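Local coordinates for protein acetylornithine aminotransferase (Aquifex aeolicus, PDB 2EH6) that catalyses the reversible pyridoxal-phosphate-dependent transfer of an amino group between N(2)-acetyl-L-ornithine and 2-oxoglutarate in arginine biosynthesis, at residues E51-Q56 / N274-R279; K117-S122 / L168-T173; I211-T216 / Y225-F230. All coordinates share one frame; numbering follows the deposited sequence. Where two conformers were deposited one is given.

Contact 1: residues E51-Q56 / N274-R279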
loop_
_atom_site.group_PDB
_atom_site.type_symbol
_atom_site.label_atom_id
_atom_site.label_comp_id
_atom_site.label_asym_id
_atom_site.label_seq_id
_atom_site.Cartn_x
_atom_site.Cartn_y
_atom_site.Cartn_z
ATOM N N GLU A 51 5.232 -22.905 -5.279
ATOM C CA GLU A 51 5.034 -23.368 -6.646
ATOM C C GLU A 51 4.054 -22.484 -7.412
ATOM O O GLU A 51 4.258 -22.208 -8.587
ATOM C CB GLU A 51 4.569 -24.828 -6.649
ATOM C CG GLU A 51 5.557 -25.781 -5.961
ATOM C CD GLU A 51 7.010 -25.565 -6.399
ATOM O OE1 GLU A 51 7.299 -25.650 -7.615
ATOM O OE2 GLU A 51 7.868 -25.314 -5.520
ATOM N N ALA A 52 3.001 -22.027 -6.742
ATOM C CA ALA A 52 2.014 -21.163 -7.387
ATOM C C ALA A 52 2.617 -19.806 -7.748
ATOM O O ALA A 52 2.359 -19.272 -8.825
ATOM C CB ALA A 52 0.815 -20.966 -6.469
ATOM N N LEU A 53 3.419 -19.246 -6.847
ATOM C CA LEU A 53 4.029 -17.943 -7.102
ATOM C C LEU A 53 5.057 -18.015 -8.226
ATOM O O LEU A 53 5.092 -17.148 -9.099
ATOM C CB LEU A 53 4.665 -17.389 -5.817
ATOM C CG LEU A 53 3.714 -17.115 -4.639
ATOM C CD1 LEU A 53 4.498 -16.522 -3.473
ATOM C CD2 LEU A 53 2.615 -16.147 -5.066
ATOM N N LYS A 54 5.890 -19.052 -8.212
ATOM C CA LYS A 54 6.896 -19.213 -9.252
ATOM C C LYS A 54 6.225 -19.328 -10.613
ATOM O O LYS A 54 6.697 -18.762 -11.597
ATOM C CB LYS A 54 7.755 -20.451 -8.969
ATOM C CG LYS A 54 8.741 -20.239 -7.832
ATOM C CD LYS A 54 9.358 -21.544 -7.357
ATOM C CE LYS A 54 10.118 -22.243 -8.459
ATOM N NZ LYS A 54 10.747 -23.490 -7.953
ATOM N N GLU A 55 5.111 -20.048 -10.664
ATOM C CA GLU A 55 4.380 -20.218 -11.913
ATOM C C GLU A 55 3.811 -18.865 -12.361
ATOM O O GLU A 55 3.856 -18.526 -13.541
ATOM C CB GLU A 55 3.251 -21.236 -11.713
ATOM C CG GLU A 55 2.894 -22.079 -12.938
ATOM C CD GLU A 55 1.729 -21.515 -13.738
ATOM O OE1 GLU A 55 0.737 -21.079 -13.114
ATOM O OE2 GLU A 55 1.795 -21.524 -14.989
ATOM N N GLN A 56 3.296 -18.088 -11.411
ATOM C CA GLN A 56 2.711 -16.787 -11.733
ATOM C C GLN A 56 3.768 -15.794 -12.198
ATOM O O GLN A 56 3.568 -15.067 -13.169
ATOM C CB GLN A 56 1.968 -16.220 -10.513
ATOM C CG GLN A 56 1.087 -15.010 -10.832
ATOM C CD GLN A 56 0.089 -15.303 -11.941
ATOM O OE1 GLN A 56 -0.733 -16.206 -11.820
ATOM N NE2 GLN A 56 0.162 -14.545 -13.027
ATOM N N ASN A 274 -3.337 -7.222 -8.242
ATOM C CA ASN A 274 -2.453 -7.725 -9.278
ATOM C C ASN A 274 -2.501 -9.262 -9.202
ATOM O O ASN A 274 -2.831 -9.828 -8.164
ATOM C CB ASN A 274 -1.039 -7.186 -9.041
ATOM C CG ASN A 274 -0.430 -7.716 -7.775
ATOM O OD1 ASN A 274 0.003 -8.868 -7.726
ATOM N ND2 ASN A 274 -0.405 -6.888 -6.729
ATOM N N PRO A 275 -2.178 -9.953 -10.303
ATOM C CA PRO A 275 -2.213 -11.421 -10.307
ATOM C C PRO A 275 -1.293 -12.155 -9.326
ATOM O O PRO A 275 -1.586 -13.282 -8.935
ATOM C CB PRO A 275 -1.922 -11.773 -11.771
ATOM C CG PRO A 275 -1.103 -10.606 -12.251
ATOM C CD PRO A 275 -1.812 -9.429 -11.630
ATOM N N LEU A 276 -0.200 -11.523 -8.912
ATOM C CA LEU A 276 0.710 -12.175 -7.978
ATOM C C LEU A 276 0.090 -12.228 -6.580
ATOM O O LEU A 276 0.098 -13.267 -5.919
ATOM C CB LEU A 276 2.045 -11.431 -7.933
ATOM C CG LEU A 276 3.167 -12.153 -7.180
ATOM C CD1 LEU A 276 3.531 -13.428 -7.926
ATOM C CD2 LEU A 276 4.377 -11.245 -7.057
ATOM N N ALA A 277 -0.453 -11.100 -6.136
ATOM C CA ALA A 277 -1.088 -11.016 -4.828
ATOM C C ALA A 277 -2.314 -11.928 -4.763
ATOM O O ALA A 277 -2.554 -12.609 -3.760
ATOM C CB ALA A 277 -1.502 -9.569 -4.546
ATOM N N CYS A 278 -3.097 -11.936 -5.831
ATOM C CA CYS A 278 -4.297 -12.763 -5.861
ATOM C C CYS A 278 -3.985 -14.256 -5.901
ATOM O O CYS A 278 -4.720 -15.061 -5.341
ATOM C CB CYS A 278 -5.180 -12.360 -7.043
ATOM S SG CYS A 278 -5.979 -10.729 -6.825
ATOM N N ARG A 279 -2.889 -14.629 -6.554
ATOM C CA ARG A 279 -2.513 -16.039 -6.618
ATOM C C ARG A 279 -2.145 -16.478 -5.199
ATOM O O ARG A 279 -2.488 -17.579 -4.760
ATOM C CB ARG A 279 -1.318 -16.217 -7.564
ATOM C CG ARG A 279 -0.923 -17.665 -7.861
ATOM C CD ARG A 279 -1.941 -18.386 -8.747
ATOM N NE ARG A 279 -1.499 -19.739 -9.092
ATOM C CZ ARG A 279 -0.730 -20.049 -10.138
ATOM N NH1 ARG A 279 -0.306 -19.108 -10.974
ATOM N NH2 ARG A 279 -0.375 -21.311 -10.346
HETATM O O HOH W 1 -3.541 -14.880 -10.240
#
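Glu55 and Arg279 form the salt bridge of this contact. NH1 and NH2 of Arg279 approach end-on and both bind the same oxygen: NH2 lies 3.0 Å from Glu55 OE1, on its anti lone pair, and NH1 lies 3.1 Å from Glu55 OE1. The carboxylate and guanidinium planes are turned 62° apart, yet OE1 stays close to the guanidinium plane.

A further hydrogen bond runs from Arg279 NH1 to Gln56 OE1 at 3.1 Å, the donor sitting above the amide plane. A water donates to Pro275 O and, weakly, to Gln56 OE1, while Gln56 NE2 is hydrogen-bonded to Leu60 O of the same chain. In Arg279, chi1 (-173°) sets CG anti to the backbone N, the chain bends at chi2, and the guanidinium lies against helix 47-59. There Ala52 O lies over the centre of one guanidinium face, 3.4 Å from Arg279 NH1 without bonding to it, and Ala52 CB packs 3.7 Å from Arg279 NE.

Apolar packing continues the contact: Leu53 CD2 meets Leu276 CD1 at 4.1 Å, the two side chains crossing at about a right angle, and Gln56 CG touches the same CD1. The segments run nearly antiparallel, joining helix 47-59 to the start of helix 275-308, where Asn274 is the N-cap, its OD1 accepting from Ala277 N. Leu53 also packs on Val57 of the second subunit.

Two bonds to the carboxylate oxygen and one to the amide occupy the NH1/NH2 end of the guanidinium, which probably fixes its rotation and offsets its charge between the helices.

Contact 2: residues K117-S122 / L168-T173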
loop_
_atom_site.group_PDB
_atom_site.type_symbol
_atom_site.label_atom_id
_atom_site.label_comp_id
_atom_site.label_asym_id
_atom_site.label_seq_id
_atom_site.Cartn_x
_atom_site.Cartn_y
_atom_site.Cartn_z
ATOM N N LYS A 117 -23.647 12.221 7.462
ATOM C CA LYS A 117 -22.927 11.455 8.472
ATOM C C LYS A 117 -21.497 11.310 7.975
ATOM O O LYS A 117 -21.259 10.707 6.933
ATOM C CB LYS A 117 -23.555 10.073 8.648
ATOM C CG LYS A 117 -24.994 10.100 9.116
ATOM C CD LYS A 117 -25.498 8.692 9.355
ATOM C CE LYS A 117 -26.872 8.696 9.988
ATOM N NZ LYS A 117 -27.256 7.332 10.433
ATOM N N TRP A 118 -20.548 11.869 8.712
ATOM C CA TRP A 118 -19.158 11.796 8.293
ATOM C C TRP A 118 -18.177 11.535 9.430
ATOM O O TRP A 118 -16.972 11.435 9.197
ATOM C CB TRP A 118 -18.757 13.084 7.561
ATOM C CG TRP A 118 -19.053 14.293 8.401
ATOM C CD1 TRP A 118 -20.257 14.926 8.530
ATOM C CD2 TRP A 118 -18.157 14.950 9.307
ATOM N NE1 TRP A 118 -20.169 15.931 9.462
ATOM C CE2 TRP A 118 -18.891 15.969 9.955
ATOM C CE3 TRP A 118 -16.808 14.774 9.637
ATOM C CZ2 TRP A 118 -18.318 16.810 10.916
ATOM C CZ3 TRP A 118 -16.239 15.612 10.593
ATOM C CH2 TRP A 118 -16.995 16.616 11.220
ATOM N N LYS A 119 -18.693 11.420 10.651
ATOM C CA LYS A 119 -17.845 11.170 11.810
ATOM C C LYS A 119 -17.684 9.680 12.081
ATOM O O LYS A 119 -18.495 8.861 11.656
ATOM C CB LYS A 119 -18.427 11.836 13.059
ATOM C CG LYS A 119 -18.594 13.342 12.959
ATOM C CD LYS A 119 -19.104 13.916 14.279
ATOM C CE LYS A 119 -19.336 15.415 14.171
ATOM N NZ LYS A 119 -19.805 15.980 15.465
ATOM N N PHE A 120 -16.628 9.340 12.802
ATOM C CA PHE A 120 -16.363 7.952 13.138
ATOM C C PHE A 120 -15.952 7.850 14.585
ATOM O O PHE A 120 -15.297 8.743 15.128
ATOM C CB PHE A 120 -15.236 7.390 12.266
ATOM C CG PHE A 120 -15.591 7.262 10.823
ATOM C CD1 PHE A 120 -16.251 6.134 10.353
ATOM C CD2 PHE A 120 -15.284 8.280 9.932
ATOM C CE1 PHE A 120 -16.600 6.021 9.009
ATOM C CE2 PHE A 120 -15.630 8.180 8.593
ATOM C CZ PHE A 120 -16.288 7.047 8.129
ATOM N N ILE A 121 -16.358 6.756 15.207
ATOM C CA ILE A 121 -15.999 6.482 16.580
ATOM C C ILE A 121 -15.105 5.253 16.529
ATOM O O ILE A 121 -15.511 4.216 16.011
ATOM C CB ILE A 121 -17.231 6.142 17.442
ATOM C CG1 ILE A 121 -18.141 7.370 17.564
ATOM C CG2 ILE A 121 -16.781 5.650 18.821
ATOM C CD1 ILE A 121 -19.420 7.112 18.347
ATOM N N SER A 122 -13.882 5.378 17.025
ATOM C CA SER A 122 -12.977 4.240 17.065
ATOM C C SER A 122 -12.639 4.066 18.540
ATOM O O SER A 122 -13.250 4.715 19.389
ATOM C CB SER A 122 -11.718 4.490 16.225
ATOM O OG SER A 122 -10.996 5.613 16.687
ATOM N N LEU A 168 -20.348 9.664 22.589
ATOM C CA LEU A 168 -19.726 10.182 21.374
ATOM C C LEU A 168 -20.585 10.015 20.128
ATOM O O LEU A 168 -20.294 10.605 19.088
ATOM C CB LEU A 168 -18.373 9.492 21.146
ATOM C CG LEU A 168 -17.302 9.631 22.235
ATOM C CD1 LEU A 168 -16.144 8.693 21.936
ATOM C CD2 LEU A 168 -16.818 11.070 22.308
ATOM N N LEU A 169 -21.643 9.220 20.226
ATOM C CA LEU A 169 -22.495 8.986 19.069
ATOM C C LEU A 169 -23.609 10.018 18.896
ATOM O O LEU A 169 -24.376 10.283 19.820
ATOM C CB LEU A 169 -23.092 7.577 19.141
ATOM C CG LEU A 169 -23.668 6.986 17.848
ATOM C CD1 LEU A 169 -23.792 5.481 17.997
ATOM C CD2 LEU A 169 -25.022 7.610 17.529
ATOM N N ASP A 170 -23.677 10.606 17.705
ATOM C CA ASP A 170 -24.705 11.587 17.378
ATOM C C ASP A 170 -25.249 11.247 15.998
ATOM O O ASP A 170 -24.888 10.216 15.431
ATOM C CB ASP A 170 -24.144 13.014 17.401
ATOM C CG ASP A 170 -22.934 13.189 16.508
ATOM O OD1 ASP A 170 -23.029 12.897 15.300
ATOM O OD2 ASP A 170 -21.885 13.631 17.019
ATOM N N GLU A 171 -26.113 12.102 15.458
ATOM C CA GLU A 171 -26.728 11.842 14.154
ATOM C C GLU A 171 -25.772 12.080 12.965
ATOM O O GLU A 171 -26.085 11.807 11.815
ATOM C CB GLU A 171 -27.996 12.696 14.020
ATOM C CG GLU A 171 -27.725 14.196 14.147
ATOM C CD GLU A 171 -27.433 14.534 15.589
ATOM O OE1 GLU A 171 -28.171 14.085 16.459
ATOM O OE2 GLU A 171 -26.478 15.267 15.833
ATOM N N GLU A 172 -24.580 12.634 13.265
ATOM C CA GLU A 172 -23.605 12.853 12.190
ATOM C C GLU A 172 -22.545 11.741 12.148
ATOM O O GLU A 172 -21.577 11.782 11.400
ATOM C CB GLU A 172 -22.930 14.210 12.410
ATOM C CG GLU A 172 -23.860 15.392 12.109
ATOM C CD GLU A 172 -23.102 16.690 12.284
ATOM O OE1 GLU A 172 -22.140 16.909 11.559
ATOM O OE2 GLU A 172 -23.511 17.500 13.115
ATOM N N THR A 173 -22.741 10.733 13.022
ATOM C CA THR A 173 -21.822 9.597 13.045
ATOM C C THR A 173 -22.083 8.644 11.878
ATOM O O THR A 173 -23.174 8.115 11.705
ATOM C CB THR A 173 -22.013 8.844 14.365
ATOM O OG1 THR A 173 -21.781 9.738 15.456
ATOM C CG2 THR A 173 -21.017 7.683 14.456
HETATM O O HOH W 2 -25.735 8.425 12.935
#
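Trp118 CG stands between its backbone N and carbonyl carbon (chi1 54°), and Glu172 CG is anti to its own carbonyl carbon. The two side chains lie side by side, pointing the same way. Trp118 has two conformers; in the one described here, NE1 of Trp118 donates to Glu172 OE1 at 3.0 Å, on the anti lone pair of that oxygen, which is tilted 27° from the indole plane. In the same conformer Lys119 CG rests over the centre of one indole face.

The backbone makes a second junction. Glu172 O accepts from two consecutive amides, Trp118 N at 2.9 Å and Lys119 N at 3.0 Å, the latter bond being much the straighter. The CA of Lys117 adds a C-H...O contact to this same carbonyl. Lys119 and Thr173 form a parallel bridge, the start of the pairing between strands 119-123 and 173-178 in the seven-stranded sheet of the large domain of this fold type I aminotransferase.

A type I turn, Asp170 to Thr173, leads into the second strand. Within it Asp170 OD1 accepts from Glu172 N, an Asx turn, and Asp170 N donates to Thr173 OG1. The other oxygen, Asp170 OD2, faces Lys119 NZ across a long salt bridge of 3.5 Å, the two side chains crossing at about a right angle.

The extended chain of Lys117 lies against the turn, its CD 3.4 Å from Thr173 O. A water donates to Asp170 O and Thr173 O, and accepts weakly from Lys117 NZ. Farther along the strand, Ile121 CD1 fits against Leu168 CB and Leu169 CB, 3.8 Å from each.

Contact 3: residues I211-T216 / Y225-F230. With PLP (pyridoxal-5'-phosphate), chain C.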
loop_
_atom_site.group_PDB
_atom_site.type_symbol
_atom_site.label_atom_id
_atom_site.label_comp_id
_atom_site.label_asym_id
_atom_site.label_seq_id
_atom_site.Cartn_x
_atom_site.Cartn_y
_atom_site.Cartn_z
ATOM N N ILE A 211 -15.387 -3.439 10.961
ATOM C CA ILE A 211 -14.462 -4.222 11.762
ATOM C C ILE A 211 -13.141 -4.375 11.025
ATOM O O ILE A 211 -13.092 -4.817 9.875
ATOM C CB ILE A 211 -15.040 -5.619 12.087
ATOM C CG1 ILE A 211 -16.391 -5.465 12.796
ATOM C CG2 ILE A 211 -14.066 -6.394 12.963
ATOM C CD1 ILE A 211 -17.079 -6.781 13.127
ATOM N N ASP A 212 -12.070 -3.982 11.702
ATOM C CA ASP A 212 -10.734 -4.072 11.140
ATOM C C ASP A 212 -10.210 -5.479 11.421
ATOM O O ASP A 212 -9.827 -5.778 12.549
ATOM C CB ASP A 212 -9.820 -3.041 11.817
ATOM C CG ASP A 212 -8.407 -3.055 11.259
ATOM O OD1 ASP A 212 -7.988 -4.095 10.707
ATOM O OD2 ASP A 212 -7.706 -2.033 11.389
ATOM N N GLU A 213 -10.202 -6.342 10.408
ATOM C CA GLU A 213 -9.699 -7.703 10.599
ATOM C C GLU A 213 -8.327 -7.921 9.956
ATOM O O GLU A 213 -7.953 -9.045 9.632
ATOM C CB GLU A 213 -10.708 -8.722 10.055
ATOM C CG GLU A 213 -11.996 -8.745 10.876
ATOM C CD GLU A 213 -12.297 -10.107 11.467
ATOM O OE1 GLU A 213 -11.342 -10.883 11.726
ATOM O OE2 GLU A 213 -13.492 -10.390 11.690
ATOM N N VAL A 214 -7.575 -6.843 9.790
ATOM C CA VAL A 214 -6.241 -6.930 9.195
ATOM C C VAL A 214 -5.370 -7.904 9.969
ATOM O O VAL A 214 -4.642 -8.696 9.381
ATOM C CB VAL A 214 -5.559 -5.542 9.167
ATOM C CG1 VAL A 214 -4.060 -5.684 8.875
ATOM C CG2 VAL A 214 -6.212 -4.683 8.089
ATOM N N GLN A 215 -5.461 -7.842 11.293
ATOM C CA GLN A 215 -4.679 -8.710 12.162
ATOM C C GLN A 215 -5.405 -9.994 12.563
ATOM O O GLN A 215 -4.801 -11.063 12.598
ATOM C CB GLN A 215 -4.276 -7.943 13.426
ATOM C CG GLN A 215 -3.724 -8.822 14.537
ATOM C CD GLN A 215 -2.211 -8.809 14.626
ATOM O OE1 GLN A 215 -1.638 -8.218 15.549
ATOM N NE2 GLN A 215 -1.552 -9.455 13.665
ATOM N N THR A 216 -6.699 -9.891 12.862
ATOM C CA THR A 216 -7.478 -11.056 13.284
ATOM C C THR A 216 -8.003 -11.922 12.146
ATOM O O THR A 216 -8.376 -13.075 12.360
ATOM C CB THR A 216 -8.719 -10.642 14.104
ATOM O OG1 THR A 216 -9.574 -9.843 13.282
ATOM C CG2 THR A 216 -8.320 -9.856 15.346
ATOM N N TYR A 225 -13.032 -15.441 9.901
ATOM C CA TYR A 225 -13.095 -14.038 10.304
ATOM C C TYR A 225 -13.370 -14.060 11.800
ATOM O O TYR A 225 -14.251 -14.785 12.254
ATOM C CB TYR A 225 -14.230 -13.303 9.590
ATOM C CG TYR A 225 -14.095 -13.259 8.091
ATOM C CD1 TYR A 225 -12.932 -12.775 7.485
ATOM C CD2 TYR A 225 -15.140 -13.677 7.272
ATOM C CE1 TYR A 225 -12.817 -12.708 6.105
ATOM C CE2 TYR A 225 -15.038 -13.615 5.893
ATOM C CZ TYR A 225 -13.875 -13.128 5.315
ATOM O OH TYR A 225 -13.786 -13.050 3.953
ATOM N N ALA A 226 -12.621 -13.276 12.567
ATOM C CA ALA A 226 -12.796 -13.244 14.014
ATOM C C ALA A 226 -14.195 -12.814 14.459
ATOM O O ALA A 226 -14.671 -13.239 15.513
ATOM C CB ALA A 226 -11.751 -12.329 14.643
ATOM N N TYR A 227 -14.858 -11.976 13.670
ATOM C CA TYR A 227 -16.192 -11.514 14.051
ATOM C C TYR A 227 -17.197 -12.661 14.150
ATOM O O TYR A 227 -18.235 -12.531 14.794
ATOM C CB TYR A 227 -16.704 -10.450 13.067
ATOM C CG TYR A 227 -17.234 -10.965 11.742
ATOM C CD1 TYR A 227 -18.462 -11.636 11.661
ATOM C CD2 TYR A 227 -16.517 -10.768 10.562
ATOM C CE1 TYR A 227 -18.954 -12.095 10.437
ATOM C CE2 TYR A 227 -16.997 -11.222 9.339
ATOM C CZ TYR A 227 -18.216 -11.887 9.280
ATOM O OH TYR A 227 -18.672 -12.354 8.064
ATOM N N GLN A 228 -16.878 -13.785 13.519
ATOM C CA GLN A 228 -17.766 -14.940 13.530
ATOM C C GLN A 228 -17.878 -15.584 14.910
ATOM O O GLN A 228 -18.823 -16.321 15.182
ATOM C CB GLN A 228 -17.286 -15.970 12.501
ATOM C CG GLN A 228 -17.175 -15.406 11.092
ATOM C CD GLN A 228 -16.586 -16.397 10.108
ATOM O OE1 GLN A 228 -15.565 -17.022 10.379
ATOM N NE2 GLN A 228 -17.219 -16.531 8.950
ATOM N N HIS A 229 -16.916 -15.307 15.782
ATOM C CA HIS A 229 -16.949 -15.855 17.132
ATOM C C HIS A 229 -18.139 -15.280 17.899
ATOM O O HIS A 229 -18.619 -15.875 18.864
ATOM C CB HIS A 229 -15.664 -15.500 17.888
ATOM C CG HIS A 229 -14.482 -16.348 17.529
ATOM N ND1 HIS A 229 -14.402 -17.688 17.849
ATOM C CD2 HIS A 229 -13.312 -16.036 16.922
ATOM C CE1 HIS A 229 -13.233 -18.163 17.457
ATOM N NE2 HIS A 229 -12.552 -17.180 16.893
ATOM N N PHE A 230 -18.614 -14.120 17.460
ATOM C CA PHE A 230 -19.725 -13.450 18.128
ATOM C C PHE A 230 -20.936 -13.266 17.222
ATOM O O PHE A 230 -21.828 -12.473 17.524
ATOM C CB PHE A 230 -19.251 -12.090 18.637
ATOM C CG PHE A 230 -17.992 -12.158 19.452
ATOM C CD1 PHE A 230 -18.042 -12.439 20.814
ATOM C CD2 PHE A 230 -16.750 -11.970 18.849
ATOM C CE1 PHE A 230 -16.873 -12.532 21.567
ATOM C CE2 PHE A 230 -15.574 -12.060 19.592
ATOM C CZ PHE A 230 -15.635 -12.342 20.953
HETATM N N1 PLP C . -4.968 -2.443 11.301
HETATM C C2 PLP C . -4.698 -3.464 12.135
HETATM C C2A PLP C . -5.763 -3.982 13.067
HETATM C C3 PLP C . -3.420 -4.059 12.144
HETATM O O3 PLP C . -3.143 -5.098 12.989
HETATM C C4 PLP C . -2.418 -3.556 11.249
HETATM C C4A PLP C . -1.079 -4.190 11.248
HETATM C C5 PLP C . -2.758 -2.448 10.371
HETATM C C6 PLP C . -4.059 -1.927 10.440
HETATM C C5A PLP C . -1.740 -1.864 9.405
HETATM O O4P PLP C . -1.557 -2.763 8.310
HETATM P P PLP C . -0.460 -2.143 7.287
HETATM O O1P PLP C . -0.293 -3.098 6.167
HETATM O O2P PLP C . -0.924 -0.732 6.706
HETATM O O3P PLP C . 0.939 -1.959 8.062
#
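The end of strand 208-212 and the loop after it carry Asp212, Val214 and Gln215 of the pyridoxal phosphate pocket, and Glu213, set between them, ties this part of the chain to the 3-10 turn of residues 226-229. Both carboxylate oxygens take backbone amides at the start of that turn: Ala226 N donates to Glu213 OE1 at 2.8 Å on the syn lone pair, and Tyr227 N to Glu213 OE2 at 2.9 Å, also on the syn side. OE1 has a second donor, Thr216 OG1 at 2.6 Å, which comes from above the carboxylate plane. A bend at chi2 (-121°) swings the carboxylate toward the turn, where OE2 also lies at the edge of the Tyr227 ring. An alanine in place of Glu213 would probably leave the amides of Ala226 and Tyr227 and the hydroxyl of Thr216 without their acceptor in this buried place.

Carbon contacts flank the carboxylate: Thr216 CB packs on Ala226 CB at 3.5 Å, and Ile211 CD1 on Tyr227 CB at 3.7 Å.

Residues on either side of Glu213 meet the cofactor. Asp212 OD2 is 2.8 Å from the pyridine nitrogen, PLP N1, and is hydrogen-bonded to His128 ND1. Asp212 OD1 accepts from Val214 N in an Asx turn, while Val214 CG1 lies 3.6 Å from PLP C4.

Strand 208-212 pairs on one side with strand 173-178 and on the other with strand 236-239, whose Ile237 and Leu239 pack against Tyr225. Outside the sheet, Tyr225 OH bonds to Leu79 O of helix 70-81 and Tyr227 OH to Trp84 N just beyond it, and Thr216 touches Met320 of strand 320-324.

How the contacts relate
Contacts 2 and 3 both reach the seven-stranded mixed sheet: contact 2 joins the starts of strands 119-123 and 173-178, and contact 3 takes in the end of strand 208-212, the next neighbour of 173-178. Their centres are 22 Å apart. Contact 1 pairs helices 47-59 and 275-308, about 26 Å from contact 3 and 40 Å from contact 2, centre to centre, with contacts 1 and 2 on opposite sides of the chain's centre. Along the chain, contacts 2 and 3 come in that order between the two halves of contact 1. One sheet thus carries cofactor-binding residues where strand 208-212 ends and a surface junction where its parallel neighbours begin, while contact 1 pairs helices beside the dimer partner.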